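Side-chain contacts in B-cell lymphoma 3 protein (Homo sapiens, PDB 1K1A), which regulates transcription of NF-kappa-B target genes, holding the p50 subunit out of the nucleus when cytoplasmic and acting as a transcriptional activator when nuclear: residues 40-43 / 44-48; 79-82 / 83-86; 166-169 / 170-174; 178-181 / 182-186. All coordinates share one frame; numbering follows the deposited sequence.

Contact 1 of 4, residues 40-43 / 44-48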
loop_
_atom_site.group_PDB
_atom_site.type_symbol
_atom_site.label_atom_id
_atom_site.label_comp_id
_atom_site.label_asym_id
_atom_site.label_seq_id
_atom_site.Cartn_x
_atom_site.Cartn_y
_atom_site.Cartn_z
ATOM N N ASP A 40 -5.590 22.624 -1.599
ATOM C CA ASP A 40 -5.034 21.630 -2.505
ATOM C C ASP A 40 -4.534 22.282 -3.781
ATOM O O ASP A 40 -5.065 22.039 -4.866
ATOM C CB ASP A 40 -6.066 20.550 -2.823
ATOM C CG ASP A 40 -6.315 19.621 -1.644
ATOM O OD1 ASP A 40 -5.350 19.330 -0.895
ATOM O OD2 ASP A 40 -7.436 19.130 -1.391
ATOM N N ILE A 41 -3.520 23.129 -3.633
ATOM C CA ILE A 41 -2.905 23.815 -4.754
ATOM C C ILE A 41 -1.636 23.088 -5.159
ATOM O O ILE A 41 -0.814 22.732 -4.323
ATOM C CB ILE A 41 -2.591 25.278 -4.398
ATOM C CG1 ILE A 41 -1.942 25.379 -3.017
ATOM C CG2 ILE A 41 -3.864 26.115 -4.439
ATOM C CD1 ILE A 41 -2.901 25.777 -1.928
ATOM N N TYR A 42 -1.490 22.861 -6.448
ATOM C CA TYR A 42 -0.345 22.132 -6.971
ATOM C C TYR A 42 0.857 23.025 -7.281
ATOM O O TYR A 42 0.693 24.152 -7.740
ATOM C CB TYR A 42 -0.753 21.419 -8.257
ATOM C CG TYR A 42 -1.659 20.219 -8.067
ATOM C CD1 TYR A 42 -1.184 19.058 -7.478
ATOM C CD2 TYR A 42 -2.979 20.239 -8.513
ATOM C CE1 TYR A 42 -1.998 17.941 -7.319
ATOM C CE2 TYR A 42 -3.805 19.123 -8.364
ATOM C CZ TYR A 42 -3.297 17.975 -7.767
ATOM O OH TYR A 42 -4.093 16.860 -7.609
ATOM N N ASN A 43 2.063 22.520 -7.017
ATOM C CA ASN A 43 3.282 23.153 -7.522
ATOM C C ASN A 43 3.566 22.519 -8.893
ATOM O O ASN A 43 2.727 21.783 -9.414
ATOM C CB ASN A 43 4.467 22.981 -6.546
ATOM C CG ASN A 43 4.847 21.520 -6.331
ATOM O OD1 ASN A 43 4.395 20.650 -7.056
ATOM N ND2 ASN A 43 5.687 21.254 -5.327
ATOM N N ASN A 44 4.727 22.782 -9.489
ATOM C CA ASN A 44 4.987 22.246 -10.827
ATOM C C ASN A 44 5.342 20.778 -10.860
ATOM O O ASN A 44 5.500 20.190 -11.932
ATOM C CB ASN A 44 6.037 23.066 -11.562
ATOM C CG ASN A 44 5.467 24.314 -12.122
ATOM O OD1 ASN A 44 5.104 25.226 -11.380
ATOM N ND2 ASN A 44 5.336 24.365 -13.433
ATOM N N LEU A 45 5.438 20.189 -9.680
ATOM C CA LEU A 45 5.708 18.763 -9.540
ATOM C C LEU A 45 4.416 18.019 -9.281
ATOM O O LEU A 45 4.414 16.811 -9.048
ATOM C CB LEU A 45 6.689 18.534 -8.391
ATOM C CG LEU A 45 8.092 19.045 -8.702
ATOM C CD1 LEU A 45 8.987 18.975 -7.469
ATOM C CD2 LEU A 45 8.682 18.233 -9.849
ATOM N N ARG A 46 3.311 18.747 -9.349
ATOM C CA ARG A 46 1.988 18.200 -9.058
ATOM C C ARG A 46 1.866 17.657 -7.630
ATOM O O ARG A 46 1.266 16.595 -7.397
ATOM C CB ARG A 46 1.560 17.148 -10.089
ATOM C CG ARG A 46 0.078 16.870 -10.019
ATOM C CD ARG A 46 -0.447 15.928 -11.057
ATOM N NE ARG A 46 -0.463 16.523 -12.386
ATOM C CZ ARG A 46 -0.566 15.818 -13.496
ATOM N NH1 ARG A 46 -0.667 14.500 -13.420
ATOM N NH2 ARG A 46 -0.573 16.419 -14.677
ATOM N N GLN A 47 2.439 18.395 -6.684
ATOM C CA GLN A 47 2.313 18.091 -5.266
ATOM C C GLN A 47 1.494 19.175 -4.584
ATOM O O GLN A 47 1.709 20.363 -4.821
ATOM C CB GLN A 47 3.693 18.069 -4.592
ATOM C CG GLN A 47 4.729 17.201 -5.277
ATOM C CD GLN A 47 6.117 17.401 -4.705
ATOM O OE1 GLN A 47 6.552 18.534 -4.498
ATOM N NE2 GLN A 47 6.813 16.305 -4.442
ATOM N N THR A 48 0.561 18.769 -3.735
ATOM C CA THR A 48 -0.125 19.707 -2.864
ATOM C C THR A 48 0.693 19.803 -1.593
ATOM O O THR A 48 1.600 18.998 -1.371
ATOM C CB THR A 48 -1.526 19.203 -2.501
ATOM O OG1 THR A 48 -1.420 17.976 -1.759
ATOM C CG2 THR A 48 -2.322 18.814 -3.754
#
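N43 and Q47 face each other across the finger loop that leads into helix 49-55, and polar bonds carry most of the contact. N43 ND2 donates to Q47 OE1 at 3.0 Å, nearly straight at 171° and on a lone pair of that oxygen; the two amide planes are only 29° apart. N43 OD1 accepts twice, from L45 N at 2.9 Å and from Q47 N at 3.0 Å, the donors arriving from opposite faces of the carbonyl plane. The N43 chi1 of 62° sets CG between the backbone N and the carbonyl carbon, which swings the amide over the turn. On the backbone, R46 N to N43 O (3.1 Å) closes a type I turn from N43 to R46.

Apolar contacts run along Y42: its CE1 lies 3.6 Å from R46 CG and 3.7 Å from T48 CG2, while Y42 OH bonds to L75 O in the next finger. T48 itself caps the following helix through H51 N, and D40 reaches S71 N.

Were N43 replaced by an alanine, L45 N and Q47 N would probably lose their shared acceptor, and the Q47 amide the partner that holds its rotation. One asparagine side chain thus serves as acceptor for two backbone amides and donor to a third group, so the fingertip is tied together largely by its own polar atoms.

Contact 2 of 4, residues 79-82 / 83-86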
loop_
_atom_site.group_PDB
_atom_site.type_symbol
_atom_site.label_atom_id
_atom_site.label_comp_id
_atom_site.label_asym_id
_atom_site.label_seq_id
_atom_site.Cartn_x
_atom_site.Cartn_y
_atom_site.Cartn_z
ATOM N N GLY A 79 -0.193 9.642 -9.574
ATOM C CA GLY A 79 -1.519 9.214 -9.157
ATOM C C GLY A 79 -1.572 8.691 -7.726
ATOM O O GLY A 79 -2.490 7.951 -7.361
ATOM N N GLN A 80 -0.573 9.053 -6.923
ATOM C CA GLN A 80 -0.535 8.649 -5.504
ATOM C C GLN A 80 -1.436 9.524 -4.658
ATOM O O GLN A 80 -1.422 10.745 -4.800
ATOM C CB GLN A 80 0.891 8.754 -4.941
ATOM C CG GLN A 80 1.949 7.942 -5.690
ATOM C CD GLN A 80 2.028 6.500 -5.225
ATOM O OE1 GLN A 80 2.989 6.105 -4.561
ATOM N NE2 GLN A 80 1.021 5.714 -5.564
ATOM N N THR A 81 -2.221 8.903 -3.777
ATOM C CA THR A 81 -2.972 9.648 -2.766
ATOM C C THR A 81 -2.050 9.834 -1.573
ATOM O O THR A 81 -0.947 9.301 -1.551
ATOM C CB THR A 81 -4.236 8.883 -2.297
ATOM O OG1 THR A 81 -3.854 7.625 -1.705
ATOM C CG2 THR A 81 -5.138 8.485 -3.496
ATOM N N ALA A 82 -2.503 10.594 -0.583
ATOM C CA ALA A 82 -1.741 10.777 0.647
ATOM C C ALA A 82 -1.388 9.423 1.276
ATOM O O ALA A 82 -0.269 9.220 1.763
ATOM C CB ALA A 82 -2.532 11.617 1.613
ATOM N N ALA A 83 -2.345 8.501 1.260
ATOM C CA ALA A 83 -2.143 7.173 1.831
ATOM C C ALA A 83 -1.040 6.396 1.119
ATOM O O ALA A 83 -0.224 5.740 1.774
ATOM C CB ALA A 83 -3.448 6.377 1.833
ATOM N N HIS A 84 -1.026 6.457 -0.219
ATOM C CA HIS A 84 0.007 5.790 -1.011
ATOM C C HIS A 84 1.375 6.333 -0.612
ATOM O O HIS A 84 2.342 5.583 -0.471
ATOM C CB HIS A 84 -0.160 6.065 -2.524
ATOM C CG HIS A 84 -1.321 5.367 -3.178
ATOM N ND1 HIS A 84 -1.257 4.061 -3.628
ATOM C CD2 HIS A 84 -2.534 5.831 -3.557
ATOM C CE1 HIS A 84 -2.400 3.740 -4.210
ATOM N NE2 HIS A 84 -3.192 4.796 -4.183
ATOM N N LEU A 85 1.466 7.651 -0.485
ATOM C CA LEU A 85 2.748 8.290 -0.177
ATOM C C LEU A 85 3.237 7.945 1.223
ATOM O O LEU A 85 4.440 7.756 1.432
ATOM C CB LEU A 85 2.665 9.810 -0.359
ATOM C CG LEU A 85 2.511 10.302 -1.801
ATOM C CD1 LEU A 85 2.327 11.810 -1.821
ATOM C CD2 LEU A 85 3.731 9.899 -2.640
ATOM N N ALA A 86 2.315 7.860 2.181
ATOM C CA ALA A 86 2.679 7.450 3.539
ATOM C C ALA A 86 3.268 6.042 3.530
ATOM O O ALA A 86 4.237 5.766 4.240
ATOM C CB ALA A 86 1.492 7.539 4.489
#
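T81 and H84 meet where the chain enters helix 82-88, with T81 as the N-cap residue. A chi1 of 61° turns T81 OG1 toward the first helical turn, where it accepts a weak capping bond from H84 N at 3.4 Å, somewhat doubtful because the hydroxyl is crowded in the model. H84 lays its ring beside the cap, the edge turned to T81 CA and CD2 lying 3.7 Å from the methyl CG2 of T81. Behind the cap the helix starts normally: L85 N donates to T81 O at 3.1 Å and A86 N to A82 O at 2.9 Å.

On another flank Q80 packs against the same turn. Its CB touches H84 CB and, at 3.8 Å, the L85 methyl CD2; its chain bends at chi2, bringing the terminal amide next to H84 with amide and ring planes 33° apart.

Further out, D76 OD1 accepts from Q80 N, just before the cap. L85 packs on H51 and V54 of helix 49-55, A82 and A86 lie against L98 and L95 of helix 92-101, and the T81 and H84 side chains both touch A111.

This is the threonine-to-histidine start of an ankyrin repeat, the T-A-A-H version of the family's TPLH signature. All the residues involved are buried, so the start of the helix is likely to rely largely on protein acceptors; the T81 hydroxyl offers H84 N one, though a long one.

Contact 3 of 4, residues 166-169 / 170-174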
loop_
_atom_site.group_PDB
_atom_site.type_symbol
_atom_site.label_atom_id
_atom_site.label_comp_id
_atom_site.label_asym_id
_atom_site.label_seq_id
_atom_site.Cartn_x
_atom_site.Cartn_y
_atom_site.Cartn_z
ATOM N N VAL A 166 4.190 -12.745 4.294
ATOM C CA VAL A 166 3.347 -13.901 4.050
ATOM C C VAL A 166 2.644 -14.302 5.335
ATOM O O VAL A 166 1.437 -14.492 5.350
ATOM C CB VAL A 166 4.151 -15.095 3.462
ATOM C CG1 VAL A 166 3.332 -16.376 3.523
ATOM C CG2 VAL A 166 4.572 -14.787 1.999
ATOM N N GLN A 167 3.394 -14.383 6.428
ATOM C CA GLN A 167 2.798 -14.726 7.714
ATOM C C GLN A 167 1.787 -13.671 8.188
ATOM O O GLN A 167 0.710 -14.004 8.674
ATOM C CB GLN A 167 3.888 -14.978 8.766
ATOM C CG GLN A 167 4.652 -16.299 8.530
ATOM C CD GLN A 167 5.733 -16.587 9.571
ATOM O OE1 GLN A 167 6.138 -15.700 10.326
ATOM N NE2 GLN A 167 6.218 -17.833 9.594
ATOM N N LEU A 168 2.128 -12.401 8.004
ATOM C CA LEU A 168 1.264 -11.301 8.428
ATOM C C LEU A 168 -0.059 -11.288 7.662
ATOM O O LEU A 168 -1.122 -11.121 8.253
ATOM C CB LEU A 168 1.997 -9.958 8.282
ATOM C CG LEU A 168 1.279 -8.717 8.826
ATOM C CD1 LEU A 168 0.830 -8.936 10.282
ATOM C CD2 LEU A 168 2.163 -7.477 8.711
ATOM N N LEU A 169 0.006 -11.476 6.347
ATOM C CA LEU A 169 -1.208 -11.465 5.528
ATOM C C LEU A 169 -2.134 -12.651 5.801
ATOM O O LEU A 169 -3.358 -12.493 5.864
ATOM C CB LEU A 169 -0.861 -11.375 4.037
ATOM C CG LEU A 169 -0.273 -10.038 3.566
ATOM C CD1 LEU A 169 0.454 -10.193 2.245
ATOM C CD2 LEU A 169 -1.358 -8.969 3.447
ATOM N N LEU A 170 -1.558 -13.839 5.970
ATOM C CA LEU A 170 -2.364 -15.023 6.239
ATOM C C LEU A 170 -3.047 -14.888 7.591
ATOM O O LEU A 170 -4.192 -15.292 7.773
ATOM C CB LEU A 170 -1.509 -16.291 6.186
ATOM C CG LEU A 170 -0.993 -16.673 4.786
ATOM C CD1 LEU A 170 0.032 -17.794 4.878
ATOM C CD2 LEU A 170 -2.126 -17.054 3.838
ATOM N N GLN A 171 -2.329 -14.281 8.522
ATOM C CA GLN A 171 -2.825 -13.998 9.852
ATOM C C GLN A 171 -4.077 -13.120 9.783
ATOM O O GLN A 171 -4.984 -13.234 10.621
ATOM C CB GLN A 171 -1.715 -13.260 10.594
ATOM C CG GLN A 171 -1.787 -13.242 12.072
ATOM C CD GLN A 171 -0.489 -12.742 12.676
ATOM O OE1 GLN A 171 -0.420 -11.623 13.180
ATOM N NE2 GLN A 171 0.541 -13.575 12.630
ATOM N N HIS A 172 -4.126 -12.239 8.785
ATOM C CA HIS A 172 -5.255 -11.317 8.648
ATOM C C HIS A 172 -6.359 -11.747 7.675
ATOM O O HIS A 172 -7.163 -10.922 7.241
ATOM C CB HIS A 172 -4.762 -9.910 8.316
ATOM C CG HIS A 172 -4.160 -9.200 9.484
ATOM N ND1 HIS A 172 -4.896 -8.390 10.321
ATOM C CD2 HIS A 172 -2.897 -9.197 9.972
ATOM C CE1 HIS A 172 -4.110 -7.910 11.269
ATOM N NE2 HIS A 172 -2.892 -8.384 11.080
ATOM N N GLY A 173 -6.382 -13.025 7.312
ATOM C CA GLY A 173 -7.469 -13.563 6.504
ATOM C C GLY A 173 -7.309 -13.582 4.987
ATOM O O GLY A 173 -8.294 -13.747 4.267
ATOM N N ALA A 174 -6.080 -13.442 4.498
ATOM C CA ALA A 174 -5.828 -13.434 3.050
ATOM C C ALA A 174 -6.176 -14.778 2.378
ATOM O O ALA A 174 -5.932 -15.846 2.938
ATOM C CB ALA A 174 -4.379 -13.074 2.769
HETATM O O HOH W 1 1.198 -16.071 11.083
#
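Helical bonds run from L170 N to V166 O (3.1 Å) and from Q171 N to Q167 O (3.1 Å), then give way at H172, whose N makes two weak, bent bonds to L168 O and L169 O. Among the side chains, H172 and L168 lie alongside each other and point the same way. L168 CG stands opposite the backbone N across the first torsion (chi1 -174°), and the CD1 methyl then rests 3.7 Å from H172 CD2. The imidazole presents an edge to L168 O, which lies in the ring plane 3.1 Å from H172 CD2. With an alanine in place of H172 the ring is gone, which would probably open a gap beside the L168 methyl and leave L168 O without the ring edge against it.

Two residues earlier, on another side of the helix, V166 and L170 are also side by side, with V166 CG1 3.8 Å from L170 CD1. L169 CB meets A174 CB at 4.1 Å as the chain curls back. At the exposed flank a water joins two consecutive turns, donating to Q167 O and accepting from Q171 NE2.

These rows face different neighbours: L168 and H172 rest on helix 129-137, whereas V166 and L170 touch helix 153-159 and T201 of helix 196-204. G173, at positive phi where any side chain would press on the preceding carbonyl, is the C-prime residue of a Schellman motif, with A174 N bonded to L169 O and G173 N to L170 O. The glycine closes the second helix of an ankyrin repeat in the familiar L-L-x-x-G-A ending.

Contact 4 of 4, residues 178-181 / 182-186; sequences AQMY and SGSSA
M180 folds back against S184 and S182 inside a beta-hairpin-like finger, the loop that carries an ankyrin stack from one repeat to the next. The type I turn runs from M180 to G183, closed by G183 N to M180 O at 2.7 Å; below it M180 N donates to S184 O at 2.9 Å, almost straight at 166°.

The methionine chain is extended at chi2 and bends at chi3 (-63°), curling its methyl over the serines. S182 holds OG between its backbone N and carbonyl carbon (chi1 65°), placing the hydroxyl over the turn, where S184 N makes a weak bond to it. S184 turns its own OG elsewhere, to N213 ND2 of the next finger, while Y181 swings outward and bonds through OH to I147 O of the preceding one. G183 has positive phi, where a side chain would crowd the carbonyl before it.

At the foot of the finger a water takes the amide hydrogen of A186 N, the first residue of helix 186-193, and donates to A178 O. M180 CE and S184 CB are 3.5 Å apart, closer than usual for two carbons.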
loop_
_atom_site.group_PDB
_atom_site.type_symbol
_atom_site.label_atom_id
_atom_site.label_comp_id
_atom_site.label_asym_id
_atom_site.label_seq_id
_atom_site.Cartn_x
_atom_site.Cartn_y
_atom_site.Cartn_z
ATOM N N ALA A 178 -5.711 -17.529 -3.998
ATOM C CA ALA A 178 -5.906 -16.538 -5.051
ATOM C C ALA A 178 -5.028 -16.870 -6.264
ATOM O O ALA A 178 -3.906 -17.364 -6.110
ATOM C CB ALA A 178 -5.584 -15.150 -4.529
ATOM N N GLN A 179 -5.535 -16.604 -7.466
ATOM C CA GLN A 179 -4.777 -16.891 -8.695
ATOM C C GLN A 179 -4.519 -15.648 -9.547
ATOM O O GLN A 179 -5.344 -14.726 -9.597
ATOM C CB GLN A 179 -5.517 -17.922 -9.555
ATOM C CG GLN A 179 -5.573 -19.326 -8.978
ATOM C CD GLN A 179 -6.532 -20.224 -9.756
ATOM O OE1 GLN A 179 -6.099 -21.088 -10.522
ATOM N NE2 GLN A 179 -7.822 -20.004 -9.580
ATOM N N MET A 180 -3.385 -15.643 -10.236
ATOM C CA MET A 180 -3.050 -14.578 -11.166
ATOM C C MET A 180 -3.764 -14.837 -12.496
ATOM O O MET A 180 -4.407 -15.864 -12.655
ATOM C CB MET A 180 -1.552 -14.576 -11.418
ATOM C CG MET A 180 -0.700 -14.381 -10.186
ATOM S SD MET A 180 1.047 -14.317 -10.624
ATOM C CE MET A 180 1.279 -15.893 -11.258
ATOM N N TYR A 181 -3.627 -13.915 -13.452
ATOM C CA TYR A 181 -4.229 -14.075 -14.781
ATOM C C TYR A 181 -3.948 -15.460 -15.397
ATOM O O TYR A 181 -4.827 -16.076 -16.011
ATOM C CB TYR A 181 -3.729 -12.984 -15.742
ATOM C CG TYR A 181 -4.269 -11.593 -15.473
ATOM C CD1 TYR A 181 -5.629 -11.353 -15.433
ATOM C CD2 TYR A 181 -3.410 -10.517 -15.293
ATOM C CE1 TYR A 181 -6.126 -10.070 -15.202
ATOM C CE2 TYR A 181 -3.897 -9.236 -15.061
ATOM C CZ TYR A 181 -5.254 -9.024 -15.012
ATOM O OH TYR A 181 -5.754 -7.764 -14.773
ATOM N N SER A 182 -2.716 -15.931 -15.242
ATOM C CA SER A 182 -2.302 -17.223 -15.789
ATOM C C SER A 182 -2.898 -18.403 -15.026
ATOM O O SER A 182 -2.787 -19.558 -15.455
ATOM C CB SER A 182 -0.782 -17.337 -15.749
ATOM O OG SER A 182 -0.331 -17.348 -14.398
ATOM N N GLY A 183 -3.498 -18.124 -13.879
ATOM C CA GLY A 183 -4.074 -19.178 -13.074
ATOM C C GLY A 183 -3.113 -19.752 -12.046
ATOM O O GLY A 183 -3.448 -20.711 -11.358
ATOM N N SER A 184 -1.921 -19.175 -11.943
ATOM C CA SER A 184 -0.957 -19.619 -10.942
ATOM C C SER A 184 -1.248 -19.001 -9.567
ATOM O O SER A 184 -1.699 -17.853 -9.469
ATOM C CB SER A 184 0.470 -19.286 -11.377
ATOM O OG SER A 184 0.900 -20.136 -12.435
ATOM N N SER A 185 -0.972 -19.767 -8.513
ATOM C CA SER A 185 -1.208 -19.317 -7.141
ATOM C C SER A 185 0.100 -19.025 -6.410
ATOM O O SER A 185 1.186 -19.219 -6.954
ATOM C CB SER A 185 -1.989 -20.385 -6.373
ATOM O OG SER A 185 -1.206 -21.566 -6.223
ATOM N N ALA A 186 -0.008 -18.560 -5.170
ATOM C CA ALA A 186 1.156 -18.319 -4.335
ATOM C C ALA A 186 2.000 -19.588 -4.246
ATOM O O ALA A 186 3.234 -19.544 -4.291
ATOM C CB ALA A 186 0.725 -17.889 -2.945
HETATM O O HOH W 2 -2.330 -17.557 -3.901
#

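In the fold
The four contacts come in series along an elongated stack of ankyrin repeats. Contacts 1 and 4 both belong to finger loops, each leading into the first helix of a repeat, and stand about 39 Å apart, centre to centre, on opposite sides of the chain's centre. Contact 2, about 14 Å from contact 1 between centres, is the buried start of helix 82-88. Contact 3 ends helix 163-171, and the chain leads on after A174 to contact 4, about 17 Å away between centres. Together they sample finger, first-helix start and second-helix end, the recurring elements from which Bcl-3 builds its ankyrin domain.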